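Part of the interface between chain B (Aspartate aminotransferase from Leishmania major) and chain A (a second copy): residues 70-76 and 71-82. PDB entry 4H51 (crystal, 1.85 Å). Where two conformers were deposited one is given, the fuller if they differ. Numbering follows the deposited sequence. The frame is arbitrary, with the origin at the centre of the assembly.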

# COMPACT_ATOMS: atom_id res chain seq x y z
N ALA B 70 5.56 -22.48 3.67
CA ALA B 70 5.66 -21.63 2.48
C ALA B 70 6.84 -20.65 2.56
O ALA B 70 7.46 -20.33 1.51
CB ALA B 70 4.33 -20.88 2.25
N GLU B 71 7.18 -20.15 3.75
CA GLU B 71 8.34 -19.26 3.84
C GLU B 71 9.61 -20.03 3.41
O GLU B 71 10.45 -19.49 2.67
CB GLU B 71 8.54 -18.65 5.25
CG GLU B 71 7.60 -17.50 5.63
CD GLU B 71 8.12 -16.09 5.27
OE1 GLU B 71 9.10 -15.98 4.52
OE2 GLU B 71 7.54 -15.07 5.76
N GLN B 72 9.76 -21.26 3.84
CA GLN B 72 10.96 -22.03 3.46
C GLN B 72 11.01 -22.35 1.98
O GLN B 72 12.09 -22.31 1.35
CB GLN B 72 11.04 -23.33 4.27
CG GLN B 72 12.39 -24.02 4.15
CD GLN B 72 13.59 -23.17 4.59
OE1 GLN B 72 13.69 -22.73 5.73
NE2 GLN B 72 14.53 -22.97 3.66
N LEU B 73 9.86 -22.69 1.42
CA LEU B 73 9.81 -23.03 0.00
C LEU B 73 10.15 -21.81 -0.85
O LEU B 73 10.88 -21.93 -1.83
CB LEU B 73 8.45 -23.65 -0.36
CG LEU B 73 8.25 -24.98 0.41
CD1 LEU B 73 6.84 -25.48 0.13
CD2 LEU B 73 9.34 -26.03 0.08
N LEU B 74 9.69 -20.63 -0.45
CA LEU B 74 10.05 -19.38 -1.16
C LEU B 74 11.53 -19.06 -1.06
O LEU B 74 12.17 -18.62 -2.04
CB LEU B 74 9.26 -18.17 -0.63
CG LEU B 74 7.88 -17.90 -1.16
CD1 LEU B 74 7.37 -16.62 -0.47
CD2 LEU B 74 7.95 -17.72 -2.67
N LEU B 75 12.09 -19.22 0.14
CA LEU B 75 13.50 -18.97 0.33
C LEU B 75 14.33 -19.91 -0.56
O LEU B 75 15.28 -19.48 -1.24
CB LEU B 75 13.84 -19.13 1.80
CG LEU B 75 15.14 -18.49 2.25
CD1 LEU B 75 15.27 -17.16 1.59
CD2 LEU B 75 15.19 -18.31 3.77
N ASP B 76 13.91 -21.17 -0.64
CA ASP B 76 14.62 -22.14 -1.45
C ASP B 76 14.56 -21.82 -2.94
O ASP B 76 15.43 -22.29 -3.70
CB ASP B 76 14.05 -23.54 -1.24
CG ASP B 76 14.31 -24.08 0.15
OD1 ASP B 76 15.16 -23.55 0.88
OD2 ASP B 76 13.58 -25.03 0.50
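Chain A, residues 71-82: EQLLLDMNLDYE

Chain A meets this segment of chain B with the same helix, turned the other way. Residues A:Glu71 to A:Asp76 continue a helix that begins earlier in the chain, and they run nearly antiparallel to the helix of B:Ala70 to B:Asp76: the N-to-C directions make an angle of 167°, and the axes come within 11.5 Å of each other. The register is reciprocal. A:Glu71 CA lies 7.7 Å from B:Leu75 CA, and A:Leu75 CA lies 7.7 Å from B:Glu71 CA, a reciprocal pairing of two copies of one nearly antiparallel helix.

The walk along chain A begins at A:Glu71, whose CA-to-CB bond points toward chain B. Its contribution here is aliphatic: A:Glu71 CB rests 3.9 Å from B:Leu75 CD1, while A:Glu71 OE2 is hydrogen-bonded elsewhere in the structure. A long acidic side chain can serve in this way, with its CB packing against a leucine and its polar end finding a partner beyond it.

A:Gln72 starts out sideways, but its end comes nearer, and A:Gln72 OE1 reaches to 3.6 Å from B:Leu75 CD2. The amide nitrogen is doubly used. A:Gln72 NE2 donates to A:Asp76 OD1 at 3.1 Å, one helical turn on, and to a water at 2.7 Å from A:Gln72 NE2; that water in turn donates to B:Gln72 OE1, its oxygen 2.6 Å from B:Gln72 OE1. A glutamine, with both a donor and an acceptor at its tip, suits this border between the apolar contact and solvent.

A:Leu73 and A:Leu74 lie out of reach of this stretch of chain B, and the next contact comes at A:Leu75, one turn after A:Glu71. The backbone hydrogen bond from A:Leu75 N to A:Glu71 O, 3.0 Å, belongs to the helical ladder that sets this spacing. A:Leu75 points toward chain B and has the largest covered area of any residue in either stretch. A:Leu75 CD1 lies 3.6 Å from B:Glu71 CB, and A:Leu75 CD2 lies 3.8 Å from B:Gln72 OE1. The two leucines meet methyl to methyl, A:Leu75 CD2 to B:Leu75 CD2, at 3.5 Å; their branched, uncharged side chains can fill the space between the helices without leaving a polar group unpaired.

A:Asn78 is the first residue after the helix to leave helical angles, with phi of 48° and psi of 50°; asparagine tolerates positive phi better than most residues. A:Met77 to A:Asp80 make no contact with this stretch of chain B.

Contact resumes at A:Tyr81, with chi1 in the m well and its CA-to-CB bond toward chain B. The ring carries its hydroxyl far enough for A:Tyr81 OH to donate a short hydrogen bond to B:Glu71 OE2, at 2.5 Å. The carboxylate oxygen lies at the ring edge, near its plane, where a phenol presents its proton. A:Glu82 follows out of reach of this stretch, its backbone A:Glu82 N hydrogen-bonded to A:Asp80 OD1 at 3.0 Å.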

# COMPACT_ATOMS: atom_id res chain seq x y z
N GLU A 71 17.32 -12.43 4.87
CA GLU A 71 16.14 -13.29 4.76
C GLU A 71 16.27 -14.53 5.69
O GLU A 71 15.32 -14.90 6.38
CB GLU A 71 15.88 -13.72 3.30
CG GLU A 71 15.30 -12.65 2.38
CD GLU A 71 13.77 -12.65 2.29
OE1 GLU A 71 13.11 -13.23 3.17
OE2 GLU A 71 13.22 -12.06 1.31
N GLN A 72 17.46 -15.13 5.73
CA GLN A 72 17.71 -16.29 6.60
C GLN A 72 17.69 -15.94 8.07
O GLN A 72 17.11 -16.67 8.87
CB GLN A 72 19.04 -16.98 6.28
CG GLN A 72 19.18 -18.30 7.03
CD GLN A 72 18.20 -19.33 6.53
OE1 GLN A 72 18.19 -19.65 5.35
NE2 GLN A 72 17.38 -19.86 7.41
N LEU A 73 18.33 -14.82 8.41
CA LEU A 73 18.34 -14.37 9.78
C LEU A 73 16.94 -14.09 10.27
O LEU A 73 16.61 -14.42 11.41
CB LEU A 73 19.20 -13.11 9.95
CG LEU A 73 20.69 -13.41 9.72
CD1 LEU A 73 21.40 -12.11 9.42
CD2 LEU A 73 21.34 -14.19 10.87
N LEU A 74 16.12 -13.50 9.41
CA LEU A 74 14.72 -13.23 9.80
C LEU A 74 13.90 -14.49 10.02
O LEU A 74 13.18 -14.61 11.02
CB LEU A 74 14.05 -12.40 8.70
CG LEU A 74 14.31 -10.93 8.69
CD1 LEU A 74 13.36 -10.30 7.63
CD2 LEU A 74 14.06 -10.29 10.06
N LEU A 75 14.03 -15.43 9.09
CA LEU A 75 13.32 -16.70 9.17
C LEU A 75 13.67 -17.43 10.45
O LEU A 75 12.79 -17.97 11.15
CB LEU A 75 13.62 -17.56 7.94
CG LEU A 75 12.40 -18.35 7.42
CD1 LEU A 75 11.25 -17.34 7.25
CD2 LEU A 75 12.68 -19.06 6.09
N ASP A 76 14.96 -17.37 10.81
CA ASP A 76 15.44 -18.03 12.02
C ASP A 76 14.90 -17.37 13.29
O ASP A 76 14.91 -17.99 14.34
CB ASP A 76 16.97 -18.04 12.07
CG ASP A 76 17.59 -18.95 10.99
OD1 ASP A 76 16.90 -19.83 10.47
OD2 ASP A 76 18.76 -18.77 10.68
N MET A 77 14.43 -16.14 13.22
CA MET A 77 13.85 -15.49 14.40
C MET A 77 12.43 -15.95 14.77
O MET A 77 11.92 -15.54 15.81
CB MET A 77 13.84 -13.99 14.21
CG MET A 77 15.22 -13.37 14.19
SD MET A 77 15.17 -11.66 13.68
CE MET A 77 16.93 -11.31 13.58
N ASN A 78 11.77 -16.76 13.94
CA ASN A 78 10.39 -17.23 14.18
C ASN A 78 9.40 -16.09 14.58
O ASN A 78 8.64 -16.22 15.54
CB ASN A 78 10.33 -18.36 15.22
CG ASN A 78 10.98 -19.64 14.71
OD1 ASN A 78 10.83 -20.02 13.55
ND2 ASN A 78 11.73 -20.29 15.58
N LEU A 79 9.42 -15.03 13.78
CA LEU A 79 8.59 -13.85 13.97
C LEU A 79 7.14 -14.13 13.58
O LEU A 79 6.84 -15.07 12.82
CB LEU A 79 9.07 -12.70 13.09
CG LEU A 79 10.51 -12.24 13.38
CD1 LEU A 79 10.95 -11.19 12.36
CD2 LEU A 79 10.63 -11.79 14.83
N ASP A 80 6.25 -13.33 14.16
CA ASP A 80 4.84 -13.48 13.82
C ASP A 80 4.45 -12.52 12.69
O ASP A 80 5.30 -11.76 12.19
CB ASP A 80 3.97 -13.34 15.07
CG ASP A 80 3.94 -11.95 15.61
OD1 ASP A 80 3.88 -10.99 14.82
OD2 ASP A 80 3.91 -11.84 16.85
N TYR A 81 3.19 -12.63 12.28
CA TYR A 81 2.67 -11.83 11.18
C TYR A 81 1.58 -10.88 11.66
O TYR A 81 0.69 -10.51 10.90
CB TYR A 81 2.07 -12.77 10.15
CG TYR A 81 3.06 -13.62 9.47
CD1 TYR A 81 3.65 -13.18 8.33
CD2 TYR A 81 3.39 -14.88 9.96
CE1 TYR A 81 4.59 -13.95 7.68
CE2 TYR A 81 4.34 -15.65 9.31
CZ TYR A 81 4.93 -15.17 8.18
OH TYR A 81 5.89 -15.91 7.48
N GLU A 82 1.60 -10.49 12.93
CA GLU A 82 0.61 -9.58 13.43
C GLU A 82 0.75 -8.18 12.83
O GLU A 82 1.85 -7.79 12.45
CB GLU A 82 0.61 -9.51 14.96
CG GLU A 82 0.45 -10.84 15.65
CD GLU A 82 -0.83 -11.55 15.31
OE1 GLU A 82 -1.90 -10.94 15.50
OE2 GLU A 82 -0.77 -12.73 14.88
O HOH W 1 15.88 -22.00 6.91